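Local coordinates for protein sulfate transporter/antisigma-factor antagonist STAS (Planctomyces limnophilus, PDB 3T6O) that probably acts as an anti-sigma factor antagonist, a single STAS domain of the kind that regulates bacterial transcription through protein partners, at residues 4-18 with 33-45. Residues are numbered along the deposited sequence; the frame is centred on the assembly and turned at random.
Sequences MADIRVTHEAQVTVI and EQIASTFLAAMQG
Thr38 OG1 donates a short hydrogen bond, 2.5 Å, to Asp6 OD2, entering on the carboxylate's syn lone pair. The other oxygen, Asp6 OD1, takes a long bond from a water, 3.3 Å, and a weak one from the backbone N of Ile7. That water stands between Thr38 N, which has no bond to the preceding turn, and Gln34 O, accepting from the first and donating to the second at 2.9 Å. Aspartate suits this place because one oxygen takes the Thr38 hydroxyl while the other takes a proton from the water in the opened turn; an alanine in place of Asp6 would probably leave the Thr38 hydroxyl without its acceptor and the bridging water less firmly held. Between this polar end and a second water, which bridges Thr16 OG1 and Ala42 O, the contact is apolar. Ile7, with CG1 between backbone N and carbonyl carbon (chi1 49°), slides CG1 past Thr38 CG2 and sends CD1 to the rim of the Phe39 ring, 3.8 Å from Phe39 CB. The small Ala42 lets Val9 CG1 and Ile18 CD1 both approach its CB to 4.0 Å. Helix 29-41 thereby packs on the sheet's edge hairpin, while Leu68 of helix 63-76 meets Ile35 and Phe39. Branched aliphatics seal helix against strands, and a water, held partly by Asp6, bridges the opened turn.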
HETATM    1  N   MSE A   4     -21.136  19.444  -0.122  1.00 66.40           N
HETATM    2  CA  MSE A   4     -20.654  18.055   0.027  1.00 63.28           C
HETATM    3  C   MSE A   4     -20.619  17.577   1.506  1.00 58.13           C
HETATM    4  O   MSE A   4     -20.072  18.244   2.388  1.00 57.60           O
HETATM    5  CB  MSE A   4     -19.286  17.877  -0.683  1.00 63.63           C
HETATM    6  CG  MSE A   4     -19.126  16.584  -1.532  1.00 65.88           C
HETATM    7 SE   MSE A   4     -20.455  16.345  -3.001  0.60 77.17          SE
HETATM    8  CE  MSE A   4     -21.748  15.180  -2.003  1.00 71.71           C
ATOM      9  N   ALA A   5     -21.213  16.421   1.772  1.00 54.28           N
ATOM     10  CA  ALA A   5     -21.255  15.896   3.129  1.00 49.82           C
ATOM     11  C   ALA A   5     -19.839  15.605   3.663  1.00 45.44           C
ATOM     12  O   ALA A   5     -18.903  15.336   2.907  1.00 45.39           O
ATOM     13  CB  ALA A   5     -22.113  14.642   3.176  1.00 49.59           C
ATOM     14  N   ASP A   6     -19.672  15.663   4.971  1.00 41.23           N
ATOM     15  CA  ASP A   6     -18.365  15.409   5.557  1.00 37.20           C
ATOM     16  C   ASP A   6     -18.554  14.750   6.917  1.00 33.70           C
ATOM     17  O   ASP A   6     -19.657  14.731   7.434  1.00 31.76           O
ATOM     18  CB  ASP A   6     -17.595  16.731   5.649  1.00 37.63           C
ATOM     19  CG  ASP A   6     -16.071  16.542   5.702  1.00 36.43           C
ATOM     20  OD1 ASP A   6     -15.549  15.393   5.569  1.00 34.09           O
ATOM     21  OD2 ASP A   6     -15.403  17.569   5.916  1.00 34.58           O
ATOM     22  N   ILE A   7     -17.502  14.140   7.453  1.00 30.59           N
ATOM     23  CA  ILE A   7     -17.576  13.651   8.817  1.00 28.45           C
ATOM     24  C   ILE A   7     -17.809  14.861   9.707  1.00 27.40           C
ATOM     25  O   ILE A   7     -17.602  15.962   9.282  1.00 27.20           O
ATOM     26  CB  ILE A   7     -16.287  12.915   9.279  1.00 26.62           C
ATOM     27  CG1 ILE A   7     -15.044  13.739   8.960  1.00 27.99           C
ATOM     28  CG2 ILE A   7     -16.239  11.492   8.702  1.00 25.73           C
ATOM     29  CD1 ILE A   7     -13.775  13.230   9.618  1.00 26.04           C
ATOM     30  N   ARG A   8     -18.241  14.631  10.932  1.00 26.54           N
ATOM     31  CA  ARG A   8     -18.217  15.705  11.916  0.50 26.79           C
ATOM     32  C   ARG A   8     -17.216  15.396  13.003  1.00 24.34           C
ATOM     33  O   ARG A   8     -17.042  14.265  13.451  1.00 23.24           O
ATOM     34  CB  ARG A   8     -19.589  16.057  12.472  0.50 28.59           C
ATOM     35  CG  ARG A   8     -20.520  14.921  12.755  0.50 31.85           C
ATOM     36  CD  ARG A   8     -21.639  15.381  13.741  0.50 36.80           C
ATOM     37  NE  ARG A   8     -22.297  14.251  14.408  0.50 38.16           N
ATOM     38  CZ  ARG A   8     -22.060  13.917  15.669  0.50 38.32           C
ATOM     39  NH1 ARG A   8     -22.679  12.872  16.218  0.50 38.42           N
ATOM     40  NH2 ARG A   8     -21.180  14.633  16.364  0.50 36.33           N
ATOM     41  N   VAL A   9     -16.459  16.418  13.371  1.00 23.39           N
ATOM     42  CA  VAL A   9     -15.367  16.257  14.320  1.00 21.53           C
ATOM     43  C   VAL A   9     -15.766  17.031  15.569  1.00 22.18           C
ATOM     44  O   VAL A   9     -16.014  18.210  15.490  1.00 22.66           O
ATOM     45  CB  VAL A   9     -14.029  16.785  13.758  1.00 22.63           C
ATOM     46  CG1 VAL A   9     -12.923  16.696  14.804  1.00 22.53           C
ATOM     47  CG2 VAL A   9     -13.589  16.016  12.420  1.00 19.04           C
ATOM     48  N   THR A  10     -15.834  16.363  16.715  1.00 21.27           N
ATOM     49  CA  THR A  10     -16.156  17.054  17.987  1.00 22.04           C
ATOM     50  C   THR A  10     -15.060  16.765  19.018  1.00 21.46           C
ATOM     51  O   THR A  10     -14.280  15.809  18.888  1.00 20.46           O
ATOM     52  CB  THR A  10     -17.506  16.615  18.524  1.00 23.19           C
ATOM     53  OG1 THR A  10     -17.566  15.193  18.472  1.00 23.93           O
ATOM     54  CG2 THR A  10     -18.715  17.221  17.710  1.00 22.80           C
ATOM     55  N   HIS A  11     -14.926  17.655  19.980  1.00 22.61           N
ATOM     56  CA  HIS A  11     -13.995  17.479  21.058  1.00 22.98           C
ATOM     57  C   HIS A  11     -14.794  17.214  22.301  1.00 23.77           C
ATOM     58  O   HIS A  11     -15.555  18.059  22.730  1.00 24.70           O
ATOM     59  CB  HIS A  11     -13.209  18.755  21.231  1.00 25.12           C
ATOM     60  CG  HIS A  11     -12.222  18.998  20.143  1.00 26.03           C
ATOM     61  ND1 HIS A  11     -11.121  18.199  19.953  1.00 29.01           N
ATOM     62  CD2 HIS A  11     -12.181  19.941  19.176  1.00 31.46           C
ATOM     63  CE1 HIS A  11     -10.445  18.633  18.902  1.00 33.53           C
ATOM     64  NE2 HIS A  11     -11.053  19.706  18.429  1.00 33.84           N
ATOM     65  N   GLU A  12     -14.626  16.037  22.873  1.00 22.95           N
ATOM     66  CA  GLU A  12     -15.417  15.617  24.005  1.00 24.53           C
ATOM     67  C   GLU A  12     -14.470  14.982  25.007  1.00 23.71           C
ATOM     68  O   GLU A  12     -13.811  13.999  24.706  1.00 21.02           O
ATOM     69  CB  GLU A  12     -16.498  14.634  23.530  1.00 24.66           C
ATOM     70  CG  GLU A  12     -17.383  15.206  22.436  1.00 28.44           C
ATOM     71  CD  GLU A  12     -18.559  14.280  22.053  1.00 33.05           C
ATOM     72  OE1 GLU A  12     -19.187  13.699  22.972  1.00 34.39           O
ATOM     73  OE2 GLU A  12     -18.863  14.166  20.843  1.00 28.75           O
ATOM     74  N   ALA A  13     -14.365  15.569  26.181  1.00 24.91           N
ATOM     75  CA  ALA A  13     -13.551  14.997  27.263  1.00 26.49           C
ATOM     76  C   ALA A  13     -12.100  14.643  26.811  1.00 25.32           C
ATOM     77  O   ALA A  13     -11.569  13.575  27.125  1.00 24.07           O
ATOM     78  CB  ALA A  13     -14.257  13.749  27.809  1.00 26.49           C
ATOM     79  N   GLN A  14     -11.476  15.552  26.075  1.00 24.69           N
ATOM     80  CA  GLN A  14     -10.075  15.398  25.631  1.00 25.17           C
ATOM     81  C   GLN A  14      -9.857  14.361  24.578  1.00 22.92           C
ATOM     82  O   GLN A  14      -8.731  13.984  24.304  1.00 22.97           O
ATOM     83  CB  GLN A  14      -9.104  15.197  26.794  1.00 26.75           C
ATOM     84  CG  GLN A  14      -9.266  16.315  27.760  1.00 31.64           C
ATOM     85  CD  GLN A  14      -8.116  16.487  28.703  1.00 35.83           C
ATOM     86  OE1 GLN A  14      -6.989  16.755  28.302  1.00 40.33           O
ATOM     87  NE2 GLN A  14      -8.399  16.378  29.955  1.00 37.94           N
ATOM     88  N   VAL A  15     -10.949  13.960  23.947  1.00 21.33           N
ATOM     89  CA  VAL A  15     -10.924  13.010  22.876  1.00 19.35           C
ATOM     90  C   VAL A  15     -11.498  13.693  21.641  1.00 19.56           C
ATOM     91  O   VAL A  15     -12.457  14.452  21.753  1.00 19.53           O
ATOM     92  CB  VAL A  15     -11.754  11.747  23.241  1.00 19.48           C
ATOM     93  CG1 VAL A  15     -11.874  10.787  22.026  1.00 16.87           C
ATOM     94  CG2 VAL A  15     -11.130  11.043  24.479  1.00 16.88           C
ATOM     95  N   THR A  16     -10.868  13.462  20.484  1.00 18.62           N
ATOM     96  CA  THR A  16     -11.365  13.959  19.231  1.00 18.94           C
ATOM     97  C   THR A  16     -12.275  12.877  18.712  1.00 17.25           C
ATOM     98  O   THR A  16     -11.815  11.743  18.452  1.00 17.30           O
ATOM     99  CB  THR A  16     -10.219  14.192  18.216  1.00 19.66           C
ATOM    100  OG1 THR A  16      -9.333  15.219  18.687  1.00 22.29           O
ATOM    101  CG2 THR A  16     -10.782  14.595  16.841  1.00 21.29           C
ATOM    102  N   VAL A  17     -13.537  13.202  18.544  1.00 16.33           N
ATOM    103  CA  VAL A  17     -14.518  12.212  18.202  1.00 15.95           C
ATOM    104  C   VAL A  17     -14.864  12.437  16.756  1.00 16.75           C
ATOM    105  O   VAL A  17     -15.205  13.541  16.376  1.00 18.33           O
ATOM    106  CB  VAL A  17     -15.813  12.323  19.076  1.00 16.67           C
ATOM    107  CG1 VAL A  17     -16.846  11.281  18.640  1.00 14.92           C
ATOM    108  CG2 VAL A  17     -15.514  12.142  20.603  1.00 17.54           C
ATOM    109  N   ILE A  18     -14.749  11.397  15.938  1.00 16.47           N
ATOM    110  CA  ILE A  18     -15.166  11.443  14.531  1.00 16.86           C
ATOM    111  C   ILE A  18     -16.498  10.699  14.356  1.00 17.85           C
ATOM    112  O   ILE A  18     -16.610   9.518  14.741  1.00 16.78           O
ATOM    113  CB  ILE A  18     -14.140  10.714  13.641  1.00 17.78           C
ATOM    114  CG1 ILE A  18     -12.726  11.229  13.909  1.00 16.86           C
ATOM    115  CG2 ILE A  18     -14.606  10.656  12.141  1.00 17.51           C
ATOM    116  CD1 ILE A  18     -12.450  12.628  13.600  1.00 18.93           C
ATOM    117  N   GLU A  33     -12.699   9.218  -0.106  1.00 30.79           N
ATOM    118  CA  GLU A  33     -12.020  10.415  -0.664  0.50 32.09           C
ATOM    119  C   GLU A  33     -12.648  11.674  -0.154  1.00 32.08           C
ATOM    120  O   GLU A  33     -11.954  12.673   0.029  1.00 32.84           O
ATOM    121  CB  GLU A  33     -12.057  10.547  -2.188  0.50 34.55           C
ATOM    122  CG  GLU A  33     -11.275  11.864  -2.732  0.50 35.33           C
ATOM    123  CD  GLU A  33     -12.125  13.174  -2.920  0.50 35.95           C
ATOM    124  OE1 GLU A  33     -13.368  13.085  -3.011  0.50 34.03           O
ATOM    125  OE2 GLU A  33     -11.535  14.302  -3.009  0.50 32.39           O
ATOM    126  N   GLN A  34     -13.960  11.665   0.037  1.00 31.98           N
ATOM    127  CA  GLN A  34     -14.658  12.882   0.473  1.00 32.52           C
ATOM    128  C   GLN A  34     -14.234  13.293   1.866  1.00 28.63           C
ATOM    129  O   GLN A  34     -14.193  14.456   2.147  1.00 29.66           O
ATOM    130  CB  GLN A  34     -16.177  12.707   0.504  1.00 34.27           C
ATOM    131  CG  GLN A  34     -16.891  12.733  -0.828  1.00 40.01           C
ATOM    132  CD  GLN A  34     -18.405  12.485  -0.630  1.00 45.19           C
ATOM    133  OE1 GLN A  34     -19.094  13.239   0.086  1.00 49.85           O
ATOM    134  NE2 GLN A  34     -18.910  11.417  -1.224  1.00 45.34           N
ATOM    135  N   ILE A  35     -13.940  12.343   2.735  1.00 24.89           N
ATOM    136  CA  ILE A  35     -13.757  12.627   4.155  1.00 22.64           C
ATOM    137  C   ILE A  35     -12.293  12.630   4.589  1.00 22.49           C
ATOM    138  O   ILE A  35     -11.991  13.011   5.720  1.00 20.70           O
ATOM    139  CB  ILE A  35     -14.534  11.627   5.041  1.00 21.45           C
ATOM    140  CG1 ILE A  35     -13.913  10.223   4.993  1.00 20.74           C
ATOM    141  CG2 ILE A  35     -16.011  11.598   4.649  1.00 20.18           C
ATOM    142  CD1 ILE A  35     -14.645   9.170   5.890  1.00 17.05           C
ATOM    143  N   ALA A  36     -11.392  12.226   3.689  1.00 22.16           N
ATOM    144  CA  ALA A  36      -9.989  11.942   4.054  1.00 22.21           C
ATOM    145  C   ALA A  36      -9.308  13.150   4.625  1.00 22.42           C
ATOM    146  O   ALA A  36      -8.650  13.070   5.671  1.00 21.14           O
ATOM    147  CB  ALA A  36      -9.197  11.419   2.846  1.00 22.58           C
ATOM    148  N   SER A  37      -9.531  14.282   3.966  1.00 24.51           N
ATOM    149  CA  SER A  37      -8.909  15.532   4.349  1.00 26.74           C
ATOM    150  C   SER A  37      -9.314  16.056   5.749  1.00 26.09           C
ATOM    151  O   SER A  37      -8.464  16.397   6.586  1.00 26.57           O
ATOM    152  CB  SER A  37      -9.179  16.560   3.243  1.00 29.33           C
ATOM    153  OG  SER A  37      -8.743  17.819   3.650  1.00 32.99           O
ATOM    154  N   THR A  38     -10.601  16.082   6.026  1.00 25.83           N
ATOM    155  CA  THR A  38     -11.073  16.472   7.351  1.00 25.25           C
ATOM    156  C   THR A  38     -10.585  15.465   8.396  1.00 23.24           C
ATOM    157  O   THR A  38     -10.111  15.843   9.447  1.00 22.38           O
ATOM    158  CB  THR A  38     -12.628  16.613   7.327  1.00 26.35           C
ATOM    159  OG1 THR A  38     -12.939  17.596   6.353  1.00 26.84           O
ATOM    160  CG2 THR A  38     -13.218  17.080   8.641  1.00 25.27           C
ATOM    161  N   PHE A  39     -10.661  14.173   8.079  1.00 22.17           N
ATOM    162  CA  PHE A  39     -10.236  13.159   8.983  1.00 20.10           C
ATOM    163  C   PHE A  39      -8.763  13.278   9.374  1.00 21.05           C
ATOM    164  O   PHE A  39      -8.397  13.287  10.579  1.00 19.89           O
ATOM    165  CB  PHE A  39     -10.531  11.801   8.369  1.00 20.41           C
ATOM    166  CG  PHE A  39     -10.028  10.667   9.170  1.00 19.74           C
ATOM    167  CD1 PHE A  39     -10.699  10.277  10.321  1.00 24.11           C
ATOM    168  CD2 PHE A  39      -8.896   9.971   8.798  1.00 19.00           C
ATOM    169  CE1 PHE A  39     -10.238   9.207  11.097  1.00 24.61           C
ATOM    170  CE2 PHE A  39      -8.430   8.893   9.559  1.00 17.45           C
ATOM    171  CZ  PHE A  39      -9.084   8.525  10.722  1.00 21.46           C
ATOM    172  N   LEU A  40      -7.902  13.378   8.359  1.00 21.51           N
ATOM    173  CA  LEU A  40      -6.470  13.430   8.623  1.00 22.18           C
ATOM    174  C   LEU A  40      -6.095  14.740   9.329  1.00 22.44           C
ATOM    175  O   LEU A  40      -5.250  14.742  10.208  1.00 21.68           O
ATOM    176  CB  LEU A  40      -5.643  13.200   7.334  1.00 23.50           C
ATOM    177  CG  LEU A  40      -5.733  11.802   6.711  1.00 23.91           C
ATOM    178  CD1 LEU A  40      -4.907  11.756   5.457  1.00 29.22           C
ATOM    179  CD2 LEU A  40      -5.251  10.728   7.664  1.00 25.52           C
ATOM    180  N   ALA A  41      -6.766  15.835   9.011  1.00 23.52           N
ATOM    181  CA  ALA A  41      -6.443  17.103   9.692  1.00 25.87           C
ATOM    182  C   ALA A  41      -6.855  17.031  11.177  1.00 25.39           C
ATOM    183  O   ALA A  41      -6.214  17.642  11.999  1.00 27.32           O
ATOM    184  CB  ALA A  41      -7.094  18.357   8.970  1.00 26.73           C
ATOM    185  N   ALA A  42      -7.862  16.224  11.513  1.00 23.81           N
ATOM    186  CA  ALA A  42      -8.284  16.026  12.903  1.00 23.58           C
ATOM    187  C   ALA A  42      -7.300  15.150  13.719  1.00 23.34           C
ATOM    188  O   ALA A  42      -7.512  14.927  14.889  1.00 21.96           O
ATOM    189  CB  ALA A  42      -9.683  15.387  12.951  1.00 21.35           C
HETATM  190  N   MSE A  43      -6.234  14.643  13.110  1.00 24.65           N
HETATM  191  CA  MSE A  43      -5.329  13.768  13.827  1.00 25.25           C
HETATM  192  C   MSE A  43      -4.196  14.516  14.530  1.00 28.09           C
HETATM  193  O   MSE A  43      -3.202  13.915  14.909  1.00 30.61           O
HETATM  194  CB  MSE A  43      -4.714  12.764  12.846  1.00 25.89           C
HETATM  195  CG  MSE A  43      -5.694  11.750  12.244  1.00 23.02           C
HETATM  196 SE   MSE A  43      -6.640  10.627  13.467  0.80 18.54          SE
HETATM  197  CE  MSE A  43      -8.393  11.497  13.431  1.00 18.59           C
ATOM    198  N   GLN A  44      -4.261  15.831  14.639  1.00 30.07           N
ATOM    199  CA  GLN A  44      -3.176  16.570  15.288  1.00 32.27           C
ATOM    200  C   GLN A  44      -3.605  16.904  16.737  1.00 31.82           C
ATOM    201  O   GLN A  44      -4.568  16.359  17.228  1.00 31.39           O
ATOM    202  CB  GLN A  44      -2.773  17.739  14.394  1.00 35.02           C
ATOM    203  CG  GLN A  44      -2.111  17.215  13.001  1.00 38.47           C
ATOM    204  CD  GLN A  44      -0.862  16.270  13.218  1.00 43.16           C
ATOM    205  OE1 GLN A  44      -0.775  15.129  12.674  1.00 41.88           O
ATOM    206  NE2 GLN A  44       0.078  16.738  14.054  1.00 44.28           N
ATOM    207  N   GLY A  45      -2.867  17.671  17.491  1.00 33.31           N
ATOM    208  CA  GLY A  45      -3.271  17.838  18.894  1.00 33.13           C
ATOM    209  C   GLY A  45      -2.121  17.577  19.823  1.00 34.58           C
ATOM    210  O   GLY A  45      -1.208  16.839  19.492  1.00 33.15           O
TER
HETATM  211  O   HOH W   1     -12.689  16.043   4.114  1.00 34.68           O
HETATM  212  O   HOH W   2      -8.408  16.984  16.723  1.00 36.41           O